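Putative lipoprotein (Bacteroides thetaiotaomicron, PDB 4Q1Z) is of unknown function but, as a putative two-domain lipoprotein of the DUF4876 family from a gut bacterium, is probably held at a membrane by a lipid anchor. Local coordinates at residues Ser118-Gly123 and Ile209-Ser214; Tyr126-Phe131 and Ile254-Thr259; Ser260-Ala265 and Gly337-Gly342. All coordinates share one frame; numbering follows the deposited sequence.

Contact 1 of 3, residues Ser118-Gly123 and Ile209-Ser214; sequences SRPEKG and IYNPQS
Gln-213 reaches across to the 118-123 loop, and each atom of its side chain meets something on it. Gln-213 CB lies 3.7 Å from Arg-119 O. CG of Gln-213, beside the backbone N (chi1 -71°), comes within 3.8 Å of Glu-121 OE2, and a bend at chi2 sets CD against Glu-121 CB. At the tip the two branches divide the work. Gln-213 OE1 accepts the backbone N-H of Glu-121 at 2.7 Å, nearly straight at 162°, with the donor well above the amide plane. A water that donates to the same OE1 accepts from Lys-122 N at 3.1 Å. Gln-213 NE2 lies 3.6 Å from Glu-121 OE2, the carboxylate stacked on the amide with the two planes 25° apart. Each segment contains a type I beta turn, Pro-120 to Gly-123 in the loop after strand 108-114 and Asn-211 to Ser-214 in the loop after strand 195-199. Asn-211 also forms an Asx turn, its OD1 taking the N-H of Gln-213 at 2.9 Å, while Pro-120 CA and CB border the same oxygen. Asn-211 ND2 is 2.7 Å from Ser-118 OG, a hydroxyl that is hydrogen-bonded to Asp-129, as is that of Ser-214. Lys-122, extended beyond CG, carries NZ to the far end of the interface, where it bonds to Tyr-210 O at 3.0 Å and also to Asp-208 O.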
loop_
_atom_site.group_PDB
_atom_site.type_symbol
_atom_site.label_atom_id
_atom_site.label_comp_id
_atom_site.label_asym_id
_atom_site.label_seq_id
_atom_site.Cartn_x
_atom_site.Cartn_y
_atom_site.Cartn_z
ATOM N N SER A 118 -14.319 18.349 3.594
ATOM C CA SER A 118 -15.769 18.287 3.453
ATOM C C SER A 118 -16.392 19.635 3.824
ATOM O O SER A 118 -15.669 20.543 4.237
ATOM C CB SER A 118 -16.329 17.164 4.316
ATOM O OG SER A 118 -15.804 17.232 5.630
ATOM N N ARG A 119 -17.723 19.778 3.634
ATOM C CA ARG A 119 -18.434 21.018 3.938
ATOM C C ARG A 119 -19.448 20.842 5.065
ATOM O O ARG A 119 -20.422 20.102 4.877
ATOM C CB ARG A 119 -19.169 21.548 2.696
ATOM C CG ARG A 119 -18.279 22.165 1.634
ATOM C CD ARG A 119 -19.004 22.197 0.301
ATOM N NE ARG A 119 -18.134 22.602 -0.804
ATOM C CZ ARG A 119 -17.955 23.862 -1.198
ATOM N NH1 ARG A 119 -18.579 24.858 -0.575
ATOM N NH2 ARG A 119 -17.141 24.136 -2.208
ATOM N N PRO A 120 -19.306 21.535 6.226
ATOM C CA PRO A 120 -20.351 21.428 7.254
ATOM C C PRO A 120 -21.585 22.208 6.819
ATOM O O PRO A 120 -21.457 23.199 6.086
ATOM C CB PRO A 120 -19.691 22.030 8.507
ATOM C CG PRO A 120 -18.265 22.292 8.152
ATOM C CD PRO A 120 -18.239 22.456 6.666
ATOM N N GLU A 121 -22.782 21.742 7.235
ATOM C CA GLU A 121 -24.057 22.406 6.937
ATOM C C GLU A 121 -24.099 23.707 7.696
ATOM O O GLU A 121 -24.657 24.684 7.196
ATOM C CB GLU A 121 -25.265 21.528 7.292
ATOM C CG GLU A 121 -25.848 20.769 6.104
ATOM C CD GLU A 121 -26.969 19.789 6.410
ATOM O OE1 GLU A 121 -27.930 20.169 7.123
ATOM O OE2 GLU A 121 -26.902 18.643 5.903
ATOM N N LYS A 122 -23.427 23.725 8.886
ATOM C CA LYS A 122 -23.273 24.872 9.792
ATOM C C LYS A 122 -22.451 25.996 9.152
ATOM O O LYS A 122 -22.442 27.107 9.678
ATOM C CB LYS A 122 -22.637 24.449 11.137
ATOM C CG LYS A 122 -21.177 24.056 11.073
ATOM C CD LYS A 122 -20.654 23.560 12.405
ATOM C CE LYS A 122 -19.152 23.425 12.368
ATOM N NZ LYS A 122 -18.620 22.796 13.599
ATOM N N GLY A 123 -21.780 25.693 8.044
ATOM C CA GLY A 123 -20.979 26.651 7.302
ATOM C C GLY A 123 -19.499 26.360 7.365
ATOM O O GLY A 123 -19.065 25.513 8.152
ATOM N N ILE A 209 -19.143 19.759 17.088
ATOM C CA ILE A 209 -18.014 20.694 17.196
ATOM C C ILE A 209 -17.103 20.663 15.965
ATOM O O ILE A 209 -16.346 21.613 15.774
ATOM C CB ILE A 209 -17.165 20.442 18.464
ATOM C CG1 ILE A 209 -16.709 18.967 18.575
ATOM C CG2 ILE A 209 -17.888 20.938 19.724
ATOM C CD1 ILE A 209 -15.723 18.700 19.679
ATOM N N TYR A 210 -17.145 19.576 15.162
ATOM C CA TYR A 210 -16.268 19.411 14.011
ATOM C C TYR A 210 -17.040 19.548 12.681
ATOM O O TYR A 210 -17.138 20.661 12.161
ATOM C CB TYR A 210 -15.493 18.078 14.120
ATOM C CG TYR A 210 -14.598 18.018 15.343
ATOM C CD1 TYR A 210 -13.865 19.131 15.750
ATOM C CD2 TYR A 210 -14.505 16.860 16.109
ATOM C CE1 TYR A 210 -13.066 19.095 16.891
ATOM C CE2 TYR A 210 -13.685 16.806 17.241
ATOM C CZ TYR A 210 -12.955 17.925 17.617
ATOM O OH TYR A 210 -12.130 17.906 18.711
ATOM N N ASN A 211 -17.562 18.441 12.127
ATOM C CA ASN A 211 -18.346 18.450 10.894
ATOM C C ASN A 211 -19.304 17.265 10.875
ATOM O O ASN A 211 -18.936 16.226 10.344
ATOM C CB ASN A 211 -17.450 18.439 9.634
ATOM C CG ASN A 211 -18.237 18.491 8.344
ATOM O OD1 ASN A 211 -19.469 18.568 8.324
ATOM N ND2 ASN A 211 -17.553 18.409 7.237
ATOM N N PRO A 212 -20.560 17.394 11.346
ATOM C CA PRO A 212 -21.490 16.238 11.287
ATOM C C PRO A 212 -21.673 15.610 9.880
ATOM O O PRO A 212 -22.093 14.454 9.791
ATOM C CB PRO A 212 -22.798 16.827 11.805
ATOM C CG PRO A 212 -22.380 17.936 12.682
ATOM C CD PRO A 212 -21.197 18.550 12.014
ATOM N N GLN A 213 -21.302 16.340 8.797
ATOM C CA GLN A 213 -21.401 15.887 7.397
ATOM C C GLN A 213 -20.082 15.279 6.897
ATOM O O GLN A 213 -19.954 14.975 5.702
ATOM C CB GLN A 213 -21.837 17.044 6.473
ATOM C CG GLN A 213 -23.302 17.497 6.640
ATOM C CD GLN A 213 -23.554 18.311 7.882
ATOM O OE1 GLN A 213 -22.822 19.246 8.216
ATOM N NE2 GLN A 213 -24.597 17.963 8.601
ATOM N N SER A 214 -19.102 15.074 7.797
ATOM C CA SER A 214 -17.844 14.421 7.414
ATOM C C SER A 214 -18.156 12.948 7.143
ATOM O O SER A 214 -19.017 12.396 7.832
ATOM C CB SER A 214 -16.791 14.578 8.502
ATOM O OG SER A 214 -15.582 13.958 8.104
HETATM O O HOH W 1 -22.589 21.147 10.366
#

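Contact 2 of 3, residues Tyr126-Phe131 and Ile254-Thr259; sequences YFRDQF and IPQYLT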
loop_
_atom_site.group_PDB
_atom_site.type_symbol
_atom_site.label_atom_id
_atom_site.label_comp_id
_atom_site.label_asym_id
_atom_site.label_seq_id
_atom_site.Cartn_x
_atom_site.Cartn_y
_atom_site.Cartn_z
ATOM N N TYR A 126 -14.160 22.024 6.285
ATOM C CA TYR A 126 -13.532 21.104 7.230
ATOM C C TYR A 126 -12.438 20.346 6.475
ATOM O O TYR A 126 -12.764 19.556 5.593
ATOM C CB TYR A 126 -14.556 20.135 7.872
ATOM C CG TYR A 126 -14.006 19.371 9.064
ATOM C CD1 TYR A 126 -13.826 19.996 10.296
ATOM C CD2 TYR A 126 -13.691 18.016 8.970
ATOM C CE1 TYR A 126 -13.321 19.302 11.397
ATOM C CE2 TYR A 126 -13.168 17.314 10.061
ATOM C CZ TYR A 126 -13.006 17.959 11.282
ATOM O OH TYR A 126 -12.537 17.292 12.394
ATOM N N PHE A 127 -11.154 20.634 6.758
ATOM C CA PHE A 127 -10.055 19.960 6.073
ATOM C C PHE A 127 -9.324 18.979 7.025
ATOM O O PHE A 127 -8.237 18.495 6.677
ATOM C CB PHE A 127 -9.054 21.006 5.481
ATOM C CG PHE A 127 -8.503 22.003 6.478
ATOM C CD1 PHE A 127 -7.676 21.588 7.523
ATOM C CD2 PHE A 127 -8.869 23.340 6.419
ATOM C CE1 PHE A 127 -7.230 22.493 8.482
ATOM C CE2 PHE A 127 -8.435 24.242 7.393
ATOM C CZ PHE A 127 -7.613 23.815 8.407
ATOM N N ARG A 128 -9.885 18.716 8.237
ATOM C CA ARG A 128 -9.168 17.875 9.227
ATOM C C ARG A 128 -9.579 16.394 9.216
ATOM O O ARG A 128 -9.044 15.619 10.011
ATOM C CB ARG A 128 -9.299 18.431 10.640
ATOM C CG ARG A 128 -9.270 19.935 10.699
ATOM C CD ARG A 128 -9.398 20.480 12.096
ATOM N NE ARG A 128 -9.125 21.918 12.090
ATOM C CZ ARG A 128 -7.905 22.432 12.166
ATOM N NH1 ARG A 128 -6.857 21.640 12.346
ATOM N NH2 ARG A 128 -7.726 23.745 12.099
ATOM N N ASP A 129 -10.466 15.990 8.289
ATOM C CA ASP A 129 -10.914 14.596 8.190
ATOM C C ASP A 129 -9.962 13.711 7.305
ATOM O O ASP A 129 -10.217 12.516 7.160
ATOM C CB ASP A 129 -12.384 14.515 7.709
ATOM C CG ASP A 129 -12.751 15.358 6.499
ATOM O OD1 ASP A 129 -11.828 15.937 5.862
ATOM O OD2 ASP A 129 -13.945 15.368 6.127
ATOM N N GLN A 130 -8.854 14.286 6.783
ATOM C CA GLN A 130 -7.859 13.597 5.942
ATOM C C GLN A 130 -7.339 12.288 6.577
ATOM O O GLN A 130 -7.023 12.268 7.767
ATOM C CB GLN A 130 -6.645 14.510 5.652
ATOM C CG GLN A 130 -6.953 15.733 4.803
ATOM C CD GLN A 130 -5.702 16.457 4.326
ATOM O OE1 GLN A 130 -4.715 16.640 5.056
ATOM N NE2 GLN A 130 -5.743 16.939 3.091
ATOM N N PHE A 131 -7.243 11.212 5.788
ATOM C CA PHE A 131 -6.716 9.927 6.239
ATOM C C PHE A 131 -6.129 9.138 5.050
ATOM O O PHE A 131 -6.471 9.381 3.887
ATOM C CB PHE A 131 -7.756 9.090 7.031
ATOM C CG PHE A 131 -8.767 8.318 6.212
ATOM C CD1 PHE A 131 -8.500 7.015 5.793
ATOM C CD2 PHE A 131 -9.980 8.898 5.842
ATOM C CE1 PHE A 131 -9.436 6.297 5.033
ATOM C CE2 PHE A 131 -10.919 8.176 5.096
ATOM C CZ PHE A 131 -10.645 6.874 4.712
ATOM N N ILE A 254 3.741 25.331 11.295
ATOM C CA ILE A 254 2.483 24.821 10.727
ATOM C C ILE A 254 1.706 24.028 11.817
ATOM O O ILE A 254 2.304 23.199 12.512
ATOM C CB ILE A 254 2.729 24.006 9.427
ATOM C CG1 ILE A 254 3.667 24.757 8.426
ATOM C CG2 ILE A 254 1.423 23.550 8.742
ATOM C CD1 ILE A 254 3.124 25.971 7.640
ATOM N N PRO A 255 0.399 24.349 12.025
ATOM C CA PRO A 255 -0.374 23.679 13.105
ATOM C C PRO A 255 -0.919 22.276 12.795
ATOM O O PRO A 255 -1.127 21.510 13.734
ATOM C CB PRO A 255 -1.544 24.634 13.369
ATOM C CG PRO A 255 -1.542 25.623 12.261
ATOM C CD PRO A 255 -0.422 25.347 11.307
ATOM N N GLN A 256 -1.204 21.950 11.514
ATOM C CA GLN A 256 -1.741 20.635 11.079
ATOM C C GLN A 256 -0.962 20.191 9.932
ATOM O O GLN A 256 -0.377 21.022 9.257
ATOM C CB GLN A 256 -3.237 20.642 10.623
ATOM C CG GLN A 256 -4.165 21.687 11.190
ATOM C CD GLN A 256 -4.041 23.082 10.653
ATOM O OE1 GLN A 256 -3.670 23.312 9.496
ATOM N NE2 GLN A 256 -4.393 24.049 11.506
ATOM N N TYR A 257 -1.010 18.873 9.647
ATOM C CA TYR A 257 -0.383 18.285 8.499
ATOM C C TYR A 257 -1.479 18.211 7.475
ATOM O O TYR A 257 -2.201 17.210 7.352
ATOM C CB TYR A 257 0.274 16.929 8.837
ATOM C CG TYR A 257 0.956 16.287 7.641
ATOM C CD1 TYR A 257 1.803 17.027 6.814
ATOM C CD2 TYR A 257 0.745 14.946 7.331
ATOM C CE1 TYR A 257 2.395 16.456 5.690
ATOM C CE2 TYR A 257 1.361 14.356 6.232
ATOM C CZ TYR A 257 2.183 15.118 5.412
ATOM O OH TYR A 257 2.790 14.557 4.325
ATOM N N LEU A 258 -1.669 19.336 6.782
ATOM C CA LEU A 258 -2.688 19.426 5.755
ATOM C C LEU A 258 -2.027 19.273 4.409
ATOM O O LEU A 258 -1.334 20.183 3.959
ATOM C CB LEU A 258 -3.499 20.747 5.862
ATOM C CG LEU A 258 -4.508 21.044 4.744
ATOM C CD1 LEU A 258 -5.691 20.085 4.765
ATOM C CD2 LEU A 258 -4.965 22.452 4.800
ATOM N N THR A 259 -2.227 18.117 3.765
ATOM C CA THR A 259 -1.767 17.884 2.397
ATOM C C THR A 259 -2.800 18.612 1.457
ATOM O O THR A 259 -3.893 18.955 1.893
ATOM C CB THR A 259 -1.526 16.381 2.131
ATOM O OG1 THR A 259 -2.734 15.621 2.198
ATOM C CG2 THR A 259 -0.491 15.785 3.070
HETATM O O HOH W 2 -2.812 14.925 6.043
#
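Gln-130 OE1 is gripped by three donors. The backbone N of Thr-259 reaches Gln-130 OE1 at 3.2 Å, lying in the plane of the amide, where it meets a lone pair of the oxygen; a water gives it a proton at 2.7 Å; and Gln-200 NE2 binds it from outside the two segments. The other branch, Gln-130 NE2, donates to Thr-259 O at 3.0 Å and to Tyr-115 O, so one side-chain amide answers both the N-H and the C=O of a single residue. The same water donates to Tyr-257 O, linking two acceptors that cannot bond to each other. Beside this polar patch Leu-258 packs on Phe-127: Leu-258 CD1 touches CB of Phe-127 at 3.6 Å, and CD2 makes a CH-pi contact 4.1 Å from the ring centroid, 19° off its normal. Within its own segment the Phe-127 ring meets the next residue, CE1 lying over the centre of the Arg-128 guanidinium, a group in cation-pi contact with Phe-232. The two loops precede strands 131-136 and 265-269, which lie well apart in the order of the large mixed sheet. With donors on OE1 and acceptors at NE2, the Gln-130 amide has its rotation fixed, and a flipped amide would set like against like at Thr-259.

Contact 3 of 3, residues Ser260-Ala265 and Gly337-Gly342; sequences SVFGGA and GATYCG
The Phe-262 ring receives Thr-339 CG2 over one face, 3.8 Å from the centroid and 27° off the normal, a CH-pi contact displaced toward the rim at CD1 and CE1. At the ring's edge, in its plane, lies Ser-260 OG of the same segment, a hydroxyl hydrogen-bonded to Thr-156 OG1. The Tyr-340 ring meets Val-261 CG2 obliquely, through CE2 at 4.0 Å. A type I beta turn from Ser-260 to Gly-263 carries Val-261 and Phe-262, closed by the bond from Gly-263 N to Ser-260 O at 3.0 Å. Gly-263 has positive phi (107°), where a CB would jam against the carbonyl O of Phe-262. The turn leads into strand 265-269, and the facing loop runs on to strand 344-347 of the same mixed sheet, with Tyr-340 tied by backbone hydrogen bonding to Cys-116.

Val-261 sits between Thr-339 and Tyr-340. Its CG2 touches Thr-339 CG2 at 3.7 Å, and its CG1, anti to the carbonyl carbon (chi1 -61°), lies 3.8 Å from Tyr-340 OH. An alanine here would probably open a gap beside the Tyr-340 ring and Thr-339 CG2, leaving the ring less firmly held in its rotation. Thr-339 CG2 touches the valine and the phenylalanine alike, and also lies 3.5 Å from Val-261 O. No direct hydrogen bond joins the segments; polar contact comes through a water placed 2.8 Å from both Val-261 O and Ala-338 O.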
loop_
_atom_site.group_PDB
_atom_site.type_symbol
_atom_site.label_atom_id
_atom_site.label_comp_id
_atom_site.label_asym_id
_atom_site.label_seq_id
_atom_site.Cartn_x
_atom_site.Cartn_y
_atom_site.Cartn_z
ATOM N N SER A 260 -2.420 18.923 0.212
ATOM C CA SER A 260 -3.271 19.635 -0.758
ATOM C C SER A 260 -4.692 19.042 -0.868
ATOM O O SER A 260 -4.850 17.847 -1.159
ATOM C CB SER A 260 -2.609 19.636 -2.134
ATOM O OG SER A 260 -3.103 20.685 -2.944
ATOM N N VAL A 261 -5.723 19.890 -0.631
ATOM C CA VAL A 261 -7.140 19.516 -0.764
ATOM C C VAL A 261 -7.451 19.342 -2.295
ATOM O O VAL A 261 -8.494 18.791 -2.663
ATOM C CB VAL A 261 -8.121 20.486 -0.027
ATOM C CG1 VAL A 261 -7.845 20.526 1.483
ATOM C CG2 VAL A 261 -8.097 21.895 -0.623
ATOM N N PHE A 262 -6.501 19.747 -3.174
ATOM C CA PHE A 262 -6.579 19.531 -4.619
ATOM C C PHE A 262 -5.944 18.210 -5.045
ATOM O O PHE A 262 -5.876 17.945 -6.225
ATOM C CB PHE A 262 -5.844 20.640 -5.363
ATOM C CG PHE A 262 -6.469 22.000 -5.293
ATOM C CD1 PHE A 262 -7.606 22.298 -6.037
ATOM C CD2 PHE A 262 -5.900 23.002 -4.519
ATOM C CE1 PHE A 262 -8.183 23.575 -5.985
ATOM C CE2 PHE A 262 -6.464 24.285 -4.477
ATOM C CZ PHE A 262 -7.601 24.563 -5.214
ATOM N N GLY A 263 -5.416 17.433 -4.116
ATOM C CA GLY A 263 -4.695 16.209 -4.415
ATOM C C GLY A 263 -3.217 16.415 -4.186
ATOM O O GLY A 263 -2.603 17.350 -4.725
ATOM N N GLY A 264 -2.665 15.554 -3.343
ATOM C CA GLY A 264 -1.243 15.542 -3.027
ATOM C C GLY A 264 -0.580 14.340 -3.657
ATOM O O GLY A 264 -1.269 13.461 -4.183
ATOM N N ALA A 265 0.770 14.327 -3.650
ATOM C CA ALA A 265 1.593 13.219 -4.135
ATOM C C ALA A 265 2.139 12.512 -2.879
ATOM O O ALA A 265 2.854 13.130 -2.086
ATOM C CB ALA A 265 2.699 13.727 -5.049
ATOM N N GLY A 337 -11.841 15.658 -8.519
ATOM C CA GLY A 337 -12.294 16.771 -9.341
ATOM C C GLY A 337 -12.823 17.993 -8.651
ATOM O O GLY A 337 -13.200 18.943 -9.321
ATOM N N ALA A 338 -12.855 17.991 -7.332
ATOM C CA ALA A 338 -13.323 19.145 -6.566
ATOM C C ALA A 338 -12.741 19.156 -5.175
ATOM O O ALA A 338 -12.344 18.110 -4.664
ATOM C CB ALA A 338 -14.840 19.135 -6.481
ATOM N N THR A 339 -12.695 20.345 -4.561
ATOM C CA THR A 339 -12.284 20.491 -3.181
ATOM C C THR A 339 -13.547 20.503 -2.317
ATOM O O THR A 339 -14.612 20.964 -2.759
ATOM C CB THR A 339 -11.412 21.736 -2.955
ATOM O OG1 THR A 339 -12.144 22.944 -3.200
ATOM C CG2 THR A 339 -10.126 21.694 -3.738
ATOM N N TYR A 340 -13.408 19.966 -1.125
ATOM C CA TYR A 340 -14.434 19.977 -0.113
ATOM C C TYR A 340 -15.725 19.347 -0.556
ATOM O O TYR A 340 -16.771 19.862 -0.284
ATOM C CB TYR A 340 -14.645 21.387 0.426
ATOM C CG TYR A 340 -13.406 21.970 1.031
ATOM C CD1 TYR A 340 -12.969 21.586 2.271
ATOM C CD2 TYR A 340 -12.654 22.867 0.343
ATOM C CE1 TYR A 340 -11.821 22.104 2.810
ATOM C CE2 TYR A 340 -11.511 23.386 0.875
ATOM C CZ TYR A 340 -11.099 22.994 2.103
ATOM O OH TYR A 340 -9.967 23.529 2.615
ATOM N N CYS A 341 -15.628 18.207 -1.222
ATOM C CA CYS A 341 -16.795 17.477 -1.709
ATOM C C CYS A 341 -17.051 16.192 -0.905
ATOM O O CYS A 341 -18.075 15.534 -1.118
ATOM C CB CYS A 341 -16.706 17.199 -3.209
ATOM S SG CYS A 341 -15.323 16.160 -3.705
ATOM N N GLY A 342 -16.159 15.894 0.041
ATOM C CA GLY A 342 -16.255 14.745 0.934
ATOM C C GLY A 342 -16.125 13.417 0.236
ATOM O O GLY A 342 -16.744 12.446 0.662
HETATM O O HOH W 3 -9.621 17.878 -5.005
#

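In the fold
All three contacts join loops of the large mixed sheet, on the same side of the chain's centre. Contacts 1 and 2 share the loop between strands 108-114 and 131-136; contacts 2 and 3 share the one between 238-245 and 265-269. Contact 2 is the most enclosed, with no exposed residue touching, and pairs a buried amide with apolar packing. Contact 1 is mixed: polar and partly buried, with charged side chains at its exposed rim. Contact 3 lies at the surface and is chiefly apolar, with water as its polar element. Asp-129 of 126-131 bonds to both segments of contact 1, while Phe-127 CB packs near Val-261 and Tyr-340 of contact 3.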